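Local coordinates for protein N-acetylneuraminate epimerase (Escherichia coli, PDB 2UVK) that converts the alpha-anomer of N-acetylneuraminate to the beta-anomer, speeding the equilibrium between the two forms of this sialic acid, at residues N67-G72 with F173-Q178; V113-N118 with D201-I206; N133-D138 with A154-K159. One frame throughout, in Å; residues are numbered along the deposited sequence. Where two conformers were deposited one is given.

Contact 1 (N67-G72 with F173-Q178)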
# COMPACT_ATOMS: atom_id res chain seq x y z
N ASN B 67 23.61 -11.44 11.10
CA ASN B 67 23.24 -10.08 11.37
C ASN B 67 21.78 -10.03 11.74
O ASN B 67 21.00 -10.87 11.31
CB ASN B 67 23.49 -9.20 10.16
CG ASN B 67 24.95 -9.07 9.83
OD1 ASN B 67 25.69 -8.40 10.54
ND2 ASN B 67 25.36 -9.69 8.73
N LEU B 68 21.46 -9.03 12.55
CA LEU B 68 20.10 -8.81 13.05
C LEU B 68 19.45 -7.68 12.24
O LEU B 68 19.98 -6.57 12.16
CB LEU B 68 20.15 -8.45 14.53
CG LEU B 68 18.87 -7.94 15.19
CD1 LEU B 68 17.86 -9.05 15.22
CD2 LEU B 68 19.19 -7.42 16.59
N TYR B 69 18.29 -7.98 11.66
CA TYR B 69 17.50 -7.00 10.88
C TYR B 69 16.24 -6.64 11.64
O TYR B 69 15.59 -7.51 12.16
CB TYR B 69 17.12 -7.58 9.51
CG TYR B 69 18.35 -7.86 8.68
CD1 TYR B 69 18.86 -6.91 7.84
CD2 TYR B 69 19.04 -9.06 8.81
CE1 TYR B 69 20.07 -7.12 7.12
CE2 TYR B 69 20.22 -9.29 8.08
CZ TYR B 69 20.72 -8.33 7.23
OH TYR B 69 21.90 -8.57 6.51
N VAL B 70 15.93 -5.34 11.68
CA VAL B 70 14.70 -4.83 12.33
C VAL B 70 13.87 -4.11 11.26
O VAL B 70 14.40 -3.31 10.49
CB VAL B 70 15.02 -3.87 13.51
CG1 VAL B 70 13.73 -3.26 14.07
CG2 VAL B 70 15.78 -4.63 14.60
N PHE B 71 12.58 -4.44 11.23
CA PHE B 71 11.65 -3.97 10.21
C PHE B 71 10.52 -3.12 10.83
O PHE B 71 9.75 -3.58 11.68
CB PHE B 71 11.01 -5.18 9.50
CG PHE B 71 12.03 -6.06 8.86
CD1 PHE B 71 12.44 -5.85 7.56
CD2 PHE B 71 12.55 -7.12 9.59
CE1 PHE B 71 13.41 -6.69 6.98
CE2 PHE B 71 13.52 -7.97 9.02
CZ PHE B 71 13.92 -7.75 7.73
N GLY B 72 10.40 -1.89 10.37
CA GLY B 72 9.23 -1.07 10.65
C GLY B 72 8.95 -0.75 12.09
O GLY B 72 9.86 -0.45 12.88
N PHE B 173 12.44 -9.76 1.66
CA PHE B 173 13.61 -8.90 1.73
C PHE B 173 14.85 -9.80 1.65
O PHE B 173 14.99 -10.73 2.44
CB PHE B 173 13.60 -8.14 3.07
CG PHE B 173 14.91 -7.48 3.41
CD1 PHE B 173 15.23 -6.24 2.92
CD2 PHE B 173 15.82 -8.11 4.27
CE1 PHE B 173 16.44 -5.61 3.26
CE2 PHE B 173 17.00 -7.48 4.60
CZ PHE B 173 17.30 -6.25 4.09
N ASP B 174 15.74 -9.49 0.70
CA ASP B 174 16.98 -10.26 0.51
C ASP B 174 18.13 -9.47 1.12
O ASP B 174 18.47 -8.41 0.61
CB ASP B 174 17.21 -10.52 -0.98
CG ASP B 174 18.44 -11.41 -1.24
OD1 ASP B 174 19.20 -11.65 -0.29
OD2 ASP B 174 18.61 -11.87 -2.39
N PRO B 175 18.75 -9.97 2.21
CA PRO B 175 19.81 -9.20 2.86
C PRO B 175 21.02 -8.87 1.95
O PRO B 175 21.70 -7.88 2.17
CB PRO B 175 20.25 -10.10 4.02
CG PRO B 175 19.15 -11.05 4.22
CD PRO B 175 18.47 -11.24 2.91
N SER B 176 21.25 -9.70 0.95
CA SER B 176 22.39 -9.51 0.06
C SER B 176 22.22 -8.30 -0.86
O SER B 176 23.18 -7.58 -1.12
CB SER B 176 22.59 -10.78 -0.76
OG SER B 176 22.86 -11.88 0.11
N THR B 177 20.98 -8.05 -1.30
CA THR B 177 20.67 -6.95 -2.23
C THR B 177 20.02 -5.77 -1.50
O THR B 177 20.04 -4.63 -1.99
CB THR B 177 19.71 -7.43 -3.33
OG1 THR B 177 18.43 -7.70 -2.76
CG2 THR B 177 20.22 -8.73 -3.98
N GLN B 178 19.46 -6.05 -0.33
CA GLN B 178 18.64 -5.12 0.48
C GLN B 178 17.36 -4.66 -0.22
O GLN B 178 16.77 -3.63 0.18
CB GLN B 178 19.43 -3.91 0.96
CG GLN B 178 20.75 -4.35 1.57
CD GLN B 178 21.64 -3.22 2.06
OE1 GLN B 178 21.32 -2.06 1.93
NE2 GLN B 178 22.81 -3.59 2.62
O HOH W 1 22.33 -6.69 4.45

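Contact 2 (V113-N118 with D201-I206)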
# COMPACT_ATOMS: atom_id res chain seq x y z
N VAL B 113 3.98 -9.53 10.53
CA VAL B 113 4.84 -10.59 11.03
C VAL B 113 6.09 -10.66 10.16
O VAL B 113 6.13 -10.11 9.06
CB VAL B 113 4.12 -11.97 11.04
CG1 VAL B 113 2.95 -11.95 12.02
CG2 VAL B 113 3.74 -12.39 9.63
N THR B 114 7.12 -11.34 10.65
CA THR B 114 8.29 -11.63 9.83
C THR B 114 8.84 -13.00 10.19
O THR B 114 8.88 -13.39 11.36
CB THR B 114 9.37 -10.53 10.03
OG1 THR B 114 8.80 -9.27 9.65
CG2 THR B 114 10.60 -10.76 9.19
N PHE B 115 9.18 -13.75 9.14
CA PHE B 115 9.84 -15.05 9.30
C PHE B 115 10.96 -15.20 8.29
O PHE B 115 10.99 -14.51 7.27
CB PHE B 115 8.83 -16.21 9.20
CG PHE B 115 8.12 -16.32 7.87
CD1 PHE B 115 8.53 -17.24 6.92
CD2 PHE B 115 7.00 -15.54 7.59
CE1 PHE B 115 7.85 -17.37 5.71
CE2 PHE B 115 6.33 -15.67 6.38
CZ PHE B 115 6.77 -16.58 5.44
N VAL B 116 11.89 -16.12 8.58
CA VAL B 116 13.04 -16.35 7.70
C VAL B 116 12.79 -17.66 6.93
O VAL B 116 12.47 -18.69 7.53
CB VAL B 116 14.37 -16.42 8.50
CG1 VAL B 116 15.57 -16.70 7.58
CG2 VAL B 116 14.62 -15.10 9.27
N HIS B 117 12.90 -17.57 5.61
CA HIS B 117 12.81 -18.77 4.76
C HIS B 117 13.86 -18.69 3.65
O HIS B 117 14.00 -17.69 2.95
CB HIS B 117 11.40 -18.88 4.22
CG HIS B 117 11.20 -20.00 3.25
ND1 HIS B 117 11.07 -21.31 3.65
CD2 HIS B 117 11.09 -20.00 1.91
CE1 HIS B 117 10.91 -22.08 2.58
NE2 HIS B 117 10.91 -21.30 1.51
N ASN B 118 14.68 -19.74 3.55
CA ASN B 118 15.74 -19.77 2.55
C ASN B 118 16.54 -18.47 2.44
O ASN B 118 16.75 -17.93 1.34
CB ASN B 118 15.16 -20.15 1.18
CG ASN B 118 14.55 -21.57 1.16
OD1 ASN B 118 13.75 -21.89 0.28
ND2 ASN B 118 14.91 -22.39 2.13
N ASP B 201 9.58 -25.77 5.39
CA ASP B 201 8.80 -25.26 4.26
C ASP B 201 7.35 -24.92 4.64
O ASP B 201 6.53 -24.69 3.76
CB ASP B 201 8.84 -26.27 3.10
CG ASP B 201 10.12 -26.20 2.29
OD1 ASP B 201 10.85 -25.20 2.38
OD2 ASP B 201 10.42 -27.18 1.56
N LYS B 202 7.06 -24.85 5.94
CA LYS B 202 5.74 -24.43 6.42
C LYS B 202 5.82 -23.20 7.32
O LYS B 202 6.72 -23.11 8.14
CB LYS B 202 5.07 -25.53 7.23
CG LYS B 202 4.85 -26.83 6.45
CD LYS B 202 3.96 -26.67 5.24
CE LYS B 202 3.67 -28.01 4.56
NZ LYS B 202 2.88 -28.89 5.45
N THR B 203 4.89 -22.28 7.13
CA THR B 203 4.71 -21.16 8.06
C THR B 203 3.22 -21.04 8.39
O THR B 203 2.36 -21.22 7.53
CB THR B 203 5.19 -19.88 7.41
OG1 THR B 203 6.60 -20.00 7.18
CG2 THR B 203 4.87 -18.64 8.31
N TRP B 204 2.94 -20.71 9.65
CA TRP B 204 1.59 -20.55 10.16
C TRP B 204 1.38 -19.12 10.66
O TRP B 204 2.27 -18.58 11.30
CB TRP B 204 1.35 -21.54 11.29
CG TRP B 204 1.49 -22.97 10.86
CD1 TRP B 204 0.50 -23.74 10.34
CD2 TRP B 204 2.67 -23.80 10.92
NE1 TRP B 204 0.99 -24.99 10.06
CE2 TRP B 204 2.31 -25.06 10.39
CE3 TRP B 204 3.98 -23.60 11.34
CZ2 TRP B 204 3.23 -26.12 10.29
CZ3 TRP B 204 4.89 -24.65 11.24
CH2 TRP B 204 4.50 -25.89 10.72
N LEU B 205 0.21 -18.55 10.35
CA LEU B 205 -0.22 -17.18 10.75
C LEU B 205 -1.47 -17.35 11.59
O LEU B 205 -2.51 -17.78 11.08
CB LEU B 205 -0.53 -16.33 9.53
CG LEU B 205 0.55 -16.21 8.45
CD1 LEU B 205 0.03 -15.39 7.26
CD2 LEU B 205 1.81 -15.59 9.01
N ILE B 206 -1.38 -17.05 12.89
CA ILE B 206 -2.43 -17.38 13.84
C ILE B 206 -3.14 -16.13 14.37
O ILE B 206 -2.52 -15.27 15.01
CB ILE B 206 -1.90 -18.23 15.03
CG1 ILE B 206 -1.10 -19.46 14.53
CG2 ILE B 206 -3.05 -18.63 15.92
CD1 ILE B 206 -0.31 -20.17 15.60

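Contact 3 (N133-D138 with A154-K159)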
# COMPACT_ATOMS: atom_id res chain seq x y z
N ASN B 133 -1.60 6.53 9.61
CA ASN B 133 -0.92 7.83 9.78
C ASN B 133 -1.95 8.97 9.72
O ASN B 133 -1.82 9.97 10.43
CB ASN B 133 0.09 8.08 8.69
CG ASN B 133 1.31 7.17 8.77
OD1 ASN B 133 1.48 6.41 9.71
ND2 ASN B 133 2.13 7.24 7.75
N GLY B 134 -2.94 8.84 8.83
CA GLY B 134 -3.93 9.89 8.69
C GLY B 134 -4.75 10.05 9.94
O GLY B 134 -5.21 11.18 10.25
N TYR B 135 -5.01 8.97 10.66
CA TYR B 135 -5.77 9.06 11.93
C TYR B 135 -5.05 10.00 12.90
O TYR B 135 -5.64 10.88 13.54
CB TYR B 135 -5.95 7.68 12.54
CG TYR B 135 -6.68 7.63 13.86
CD1 TYR B 135 -8.06 7.85 13.92
CD2 TYR B 135 -6.01 7.37 15.03
CE1 TYR B 135 -8.71 7.78 15.10
CE2 TYR B 135 -6.65 7.30 16.23
CZ TYR B 135 -8.01 7.52 16.27
OH TYR B 135 -8.68 7.47 17.49
N PHE B 136 -3.75 9.81 13.03
CA PHE B 136 -2.99 10.66 13.95
C PHE B 136 -2.81 12.07 13.42
O PHE B 136 -2.74 13.03 14.22
CB PHE B 136 -1.66 9.97 14.33
CG PHE B 136 -1.88 8.79 15.19
CD1 PHE B 136 -2.17 8.94 16.54
CD2 PHE B 136 -1.89 7.51 14.65
CE1 PHE B 136 -2.44 7.86 17.34
CE2 PHE B 136 -2.18 6.44 15.44
CZ PHE B 136 -2.43 6.59 16.79
N GLU B 137 -2.75 12.24 12.10
CA GLU B 137 -2.72 13.57 11.52
C GLU B 137 -4.02 14.30 11.86
O GLU B 137 -4.01 15.47 12.29
CB GLU B 137 -2.52 13.54 10.01
CG GLU B 137 -1.09 13.17 9.54
CD GLU B 137 -1.01 12.94 8.03
OE1 GLU B 137 -1.95 13.36 7.33
OE2 GLU B 137 -0.01 12.34 7.54
N ASP B 138 -5.13 13.59 11.69
CA ASP B 138 -6.45 14.19 11.98
C ASP B 138 -6.63 14.55 13.44
O ASP B 138 -7.10 15.67 13.77
CB ASP B 138 -7.58 13.26 11.52
CG ASP B 138 -7.62 13.11 10.03
OD1 ASP B 138 -6.92 13.89 9.33
OD2 ASP B 138 -8.38 12.22 9.56
N ALA B 154 -15.71 8.40 14.73
CA ALA B 154 -16.86 7.81 14.11
C ALA B 154 -16.54 7.36 12.69
O ALA B 154 -16.86 6.24 12.33
CB ALA B 154 -18.04 8.79 14.11
N HIS B 155 -15.89 8.22 11.91
CA HIS B 155 -15.53 7.88 10.53
C HIS B 155 -14.52 6.72 10.56
O HIS B 155 -14.60 5.78 9.76
CB HIS B 155 -14.87 9.03 9.81
CG HIS B 155 -15.80 10.04 9.21
ND1 HIS B 155 -16.95 9.70 8.53
CD2 HIS B 155 -15.67 11.38 9.08
CE1 HIS B 155 -17.52 10.79 8.06
NE2 HIS B 155 -16.76 11.83 8.38
N TYR B 156 -13.58 6.78 11.47
CA TYR B 156 -12.49 5.77 11.49
C TYR B 156 -12.98 4.35 11.78
O TYR B 156 -12.54 3.38 11.14
CB TYR B 156 -11.44 6.16 12.51
CG TYR B 156 -10.17 5.31 12.46
CD1 TYR B 156 -9.24 5.48 11.46
CD2 TYR B 156 -9.92 4.39 13.46
CE1 TYR B 156 -8.07 4.71 11.43
CE2 TYR B 156 -8.75 3.61 13.46
CZ TYR B 156 -7.84 3.80 12.43
OH TYR B 156 -6.65 3.09 12.41
N PHE B 157 -13.87 4.19 12.76
CA PHE B 157 -14.29 2.86 13.20
C PHE B 157 -15.51 2.30 12.45
O PHE B 157 -15.72 1.10 12.47
CB PHE B 157 -14.52 2.84 14.70
CG PHE B 157 -13.28 3.01 15.50
CD1 PHE B 157 -12.37 1.97 15.58
CD2 PHE B 157 -13.00 4.18 16.18
CE1 PHE B 157 -11.20 2.10 16.32
CE2 PHE B 157 -11.82 4.31 16.91
CZ PHE B 157 -10.93 3.25 16.97
N ASP B 158 -16.22 3.15 11.73
CA ASP B 158 -17.45 2.72 11.03
C ASP B 158 -17.13 2.34 9.59
O ASP B 158 -17.54 3.01 8.62
CB ASP B 158 -18.50 3.83 11.05
CG ASP B 158 -19.84 3.37 10.50
OD1 ASP B 158 -20.07 2.15 10.45
OD2 ASP B 158 -20.65 4.25 10.12
N LYS B 159 -16.36 1.27 9.44
CA LYS B 159 -16.00 0.77 8.12
C LYS B 159 -15.98 -0.74 8.17
O LYS B 159 -15.76 -1.33 9.23
CB LYS B 159 -14.61 1.26 7.71
CG LYS B 159 -14.35 2.73 7.81
CD LYS B 159 -12.96 3.09 7.24
CE LYS B 159 -12.66 4.58 7.34
NZ LYS B 159 -13.70 5.42 6.67

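Contact 1 (N67-G72 with F173-Q178)
F71 and F173 make the tight end of this contact. The edge of F71 points at one face of F173, a T-shaped pair with planes at 79° and centroids 5.5 Å apart. F71 CE1 sits above the rim of the face, 3.9 Å from F173 CD2. Y69 comes in beside it. Its CD1 lies 3.8 Å from F173 CE2, and the two rings meet obliquely at 59°. F173 holds CG anti to its backbone N (chi1 166°), which carries the ring across to both partners. All three rings are buried and form an aromatic cluster. The cluster joins neighbouring blades of the kelch beta-propeller: strand 67-71 is second in its four-stranded sheet, strand 169-174 third in the next. W180 also meets the F173 ring, and L101 touches it.

Toward P175 the contact opens to water. Y69 OH reaches P175 CB at 3.4 Å. A water in the plane of the Y69 ring, at its edge, bonds to Y69 OH and donates to P175 O at 2.6 Å. Beyond it the chain turns at the exposed S176, whose N bonds to D174 OD1 from above the carboxylate plane, an Asx turn.

Contact 2 (V113-N118 with D201-I206)
T203 and F115 have the largest buried areas in this contact, and they face each other. T203 comes from the opposite direction and puts its methyl over the middle of the F115 ring. T203 CG2 is 3.8 Å from the centroid of the F115 ring and 8° off the ring normal, a well-centred CH-pi contact. T203 OG1 lies over the rim of the same face, 3.3 Å from F115 CE1. That hydroxyl is hydrogen-bonded to N198 ND2, which helps hold it over the ring. F115 has CG in the crowded position between its backbone N and carbonyl carbon (chi1 61°), and this sends the ring across toward T203. Y122 meets the F115 ring at a small angle, and V196 and N198 also touch it. Replacing the F115 ring with the methyl of an alanine is likely to strip the T203 methyl of its aromatic face and open a gap between the two sheets.

The two sheets are neighbouring blades of the propeller. Strand 112-117 is the first strand of one blade and strand 202-206 the second of the next. The touching parts run 177° apart, but they pack by side chains, with CA atoms of F115 and T203 8.1 Å apart.

On one side of this pair, V113 CG2 meets L205 CD2 at 3.8 Å, a small apolar contact. On the other side H117 meets D201. The carboxylate oxygen D201 OD1 lies in the plane of the imidazole at its edge, 3.1 Å from H117 CE1. The side chain of N118 lies over one face of the imidazole, and F224 stacks on the H117 ring.

Contact 3 (N133-D138 with A154-K159)
Y135 and Y156 are the nearest residues across this contact, with CA atoms 7.5 Å apart. Segment 133-138 is helical throughout. Segment 154-159 is the last part of helix 146-157, and D158 is the first residue to leave helical geometry. The two helices run in opposite directions, as the arms of a helical hairpin. The hairpin is inserted between strands 120-125 and 169-174 of one propeller blade. Past the helix end, D158 is the centre of an inverse gamma turn. K159 NZ reaches back to H155 O with a weak bond of 3.2 Å.

The side chains meet through two tyrosines. With chi1 near 180° in both, each ring swings away from its own backbone N and reaches out to the other helix, and the side chains cross at about a right angle. Y135 CD1 lies over one face of the Y156 ring, toward its rim, 3.6 Å from Y156 CG. The ring centroids are 4.3 Å apart and the planes 34° apart, an oblique pair.

Each tyrosine also meets the phenylalanine that follows it. Y135 CD2 sits over the centre of the F136 ring, and Y156 CD2 over the centre of F157. F157 in turn stacks on Y276. D138, whose side chain also touches I152, bonds through OD1 to H104 NE2 of the second subunit.

The chemistry across the helices is therefore aromatic and carries no charge. The Y135 hydroxyl and the D138 carboxylate find their partners elsewhere, in N153 ND2 and in H104 of the second subunit. The helices meet here by ring contact, without a polar bond between the two segments.

Contacts 1 and 2 lie in the body of the propeller and both use the blade with strands 112-117 and 169-174. Their centres are 15 Å apart. They touch directly, with F71 CE2 4.0 Å from T114 CG2. Contact 3 stands apart, its centre about 31 Å from the centres of both. Its nearest atoms are about 11 Å from contact 1 and about 16 Å from contact 2. Yet its hairpin belongs to the same blade, and helix 146-157 leads into strand 169-174. E209 is the predicted proton acceptor. The F157 side chain of contact 3 is about 8 Å from that of E209, and the V113 side chain of contact 2 about 11 Å.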